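PDB 1VPH: YjbQ family protein from Sulfolobus solfataricus, which is of unknown function but belongs to the UPF0047 family and binds a potassium ion. Local coordinates for residues C[57-61]-C[130-134]. Sequence-based numbering, arbitrary orientation.
With PO4 (phosphate ion), chain L.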
loop_
_atom_site.group_PDB
_atom_site.type_symbol
_atom_site.label_atom_id
_atom_site.label_comp_id
_atom_site.label_asym_id
_atom_site.label_seq_id
_atom_site.Cartn_x
_atom_site.Cartn_y
_atom_site.Cartn_z
ATOM N N HIS C 57 -1.810 1.426 14.349
ATOM C CA HIS C 57 -2.370 0.292 15.054
ATOM C C HIS C 57 -1.876 -0.906 14.281
ATOM O O HIS C 57 -1.734 -0.834 13.067
ATOM C CB HIS C 57 -3.905 0.320 14.972
ATOM C CG HIS C 57 -4.567 1.444 15.699
ATOM N ND1 HIS C 57 -4.543 1.559 17.067
ATOM C CD2 HIS C 57 -5.341 2.465 15.247
ATOM C CE1 HIS C 57 -5.250 2.615 17.429
ATOM N NE2 HIS C 57 -5.756 3.175 16.344
ATOM N N SER C 58 -1.591 -2.007 14.964
ATOM C CA SER C 58 -1.102 -3.183 14.282
ATOM C C SER C 58 -2.203 -4.240 14.049
ATOM O O SER C 58 -1.923 -5.279 13.406
ATOM C CB SER C 58 0.049 -3.747 15.103
ATOM O OG SER C 58 -0.470 -4.295 16.312
ATOM N N THR C 59 -3.433 -3.980 14.496
ATOM C CA THR C 59 -4.542 -4.926 14.313
ATOM C C THR C 59 -5.758 -4.268 13.633
ATOM O O THR C 59 -6.880 -4.778 13.652
ATOM C CB THR C 59 -4.920 -5.544 15.668
ATOM O OG1 THR C 59 -5.398 -4.540 16.536
ATOM C CG2 THR C 59 -3.723 -6.253 16.263
ATOM N N ALA C 60 -5.485 -3.135 13.010
ATOM C CA ALA C 60 -6.394 -2.472 12.126
ATOM C C ALA C 60 -5.676 -2.037 10.845
ATOM O O ALA C 60 -4.428 -2.040 10.751
ATOM C CB ALA C 60 -7.047 -1.273 12.819
ATOM N N ALA C 61 -6.469 -1.703 9.830
ATOM C CA ALA C 61 -5.915 -1.306 8.544
ATOM C C ALA C 61 -6.781 -0.232 7.902
ATOM O O ALA C 61 -7.862 0.088 8.394
ATOM C CB ALA C 61 -5.773 -2.523 7.593
ATOM N N LEU C 130 -11.849 2.262 7.605
ATOM C CA LEU C 130 -11.099 1.664 8.693
ATOM C C LEU C 130 -11.477 0.207 8.772
ATOM O O LEU C 130 -12.700 -0.145 8.813
ATOM C CB LEU C 130 -11.459 2.347 10.019
ATOM C CG LEU C 130 -10.818 1.551 11.163
ATOM C CD1 LEU C 130 -9.315 1.786 11.121
ATOM C CD2 LEU C 130 -11.390 1.932 12.508
ATOM N N VAL C 131 -10.474 -0.663 8.760
ATOM C CA VAL C 131 -10.730 -2.103 8.878
ATOM C C VAL C 131 -10.353 -2.492 10.305
ATOM O O VAL C 131 -9.198 -2.348 10.703
ATOM C CB VAL C 131 -9.895 -2.977 7.855
ATOM C CG1 VAL C 131 -10.380 -4.454 7.922
ATOM C CG2 VAL C 131 -9.941 -2.467 6.455
ATOM N N GLU C 132 -11.346 -2.913 11.094
ATOM C CA GLU C 132 -11.115 -3.413 12.428
ATOM C C GLU C 132 -11.060 -4.908 12.370
ATOM O O GLU C 132 -11.957 -5.532 11.760
ATOM C CB GLU C 132 -12.276 -3.038 13.371
ATOM C CG GLU C 132 -12.227 -3.754 14.700
ATOM C CD GLU C 132 -11.028 -3.277 15.515
ATOM O OE1 GLU C 132 -11.201 -2.259 16.195
ATOM O OE2 GLU C 132 -9.932 -3.889 15.442
ATOM N N LEU C 133 -10.005 -5.481 12.934
ATOM C CA LEU C 133 -9.846 -6.949 12.974
ATOM C C LEU C 133 -9.746 -7.524 14.359
ATOM O O LEU C 133 -9.734 -8.763 14.499
ATOM C CB LEU C 133 -8.613 -7.426 12.159
ATOM C CG LEU C 133 -8.559 -7.113 10.658
ATOM C CD1 LEU C 133 -7.423 -7.846 9.953
ATOM C CD2 LEU C 133 -9.906 -7.430 9.970
ATOM N N ASP C 134 -9.686 -6.664 15.365
ATOM C CA ASP C 134 -9.573 -7.073 16.766
ATOM C C ASP C 134 -10.457 -6.194 17.671
ATOM O O ASP C 134 -10.048 -5.789 18.755
ATOM C CB ASP C 134 -8.103 -7.021 17.216
ATOM C CG ASP C 134 -7.850 -7.747 18.548
ATOM O OD1 ASP C 134 -8.430 -8.820 18.797
ATOM O OD2 ASP C 134 -7.030 -7.278 19.344
HETATM P P PO4 L . -2.980 -2.111 18.158
HETATM O O1 PO4 L . -3.461 -2.910 19.300
HETATM O O2 PO4 L . -1.491 -2.343 17.901
HETATM O O3 PO4 L . -3.049 -0.630 18.465
HETATM O O4 PO4 L . -3.882 -2.244 16.957
#
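Ala61 and Val131 form an antiparallel hydrogen-bonded pair, a worked example of an antiparallel ladder running straight into a loop that binds an anion. Val131 N gives a nearly straight bond of 2.7 Å to Ala61 O, while Ala61 N returns one to Val131 O on a lone pair in the carbonyl plane. Ala61 CB and Val131 CB lie on the same face, 4.2 Å apart. Ala60, paired with Glu132, puts its methyl on the other face, where Leu130 CD1 reaches it. Beyond the last bridge, Leu133 N gives a longer, bent bond of 3.3 Å to Thr59 O, nearly along the C=O axis.

These residues join strand 60-65, at the edge of the chain's three-stranded sheet, to its central strand 127-132, whose other neighbour is 29-32. Just before the ladder, residues 57-59 wrap round a phosphate, probably acquired from the crystallisation liquor. With chi1 at 64°, Thr59 OG1 lies between the backbone N and carbonyl carbon and joins Thr59 N in gripping PO4 O4; it also bonds with Arg140 NH2 and touches Asp134 CB in van der Waals contact at 3.7 Å, the two side chains crossing at a slant. Thr59 packs on Asn97 and His101, two of the potassium ligands. Ser58 N and OG both bind PO4 O2, and His57 ND1 donates to PO4 O3, which lies in the ring plane at its edge, 3.0 Å away. An alanine in place of His57 would probably deprive PO4 O3 of this in-plane donor and His141 N of its bond to NE2. Arg137 and Arg140 also bind the anion. Asp134 OD2 pairs with Arg137 and bonds Asn97; Glu132 OE2 pairs with Arg140 and accepts Asp134 N at 2.8 Å, while Thr24 holds Glu132 OE1.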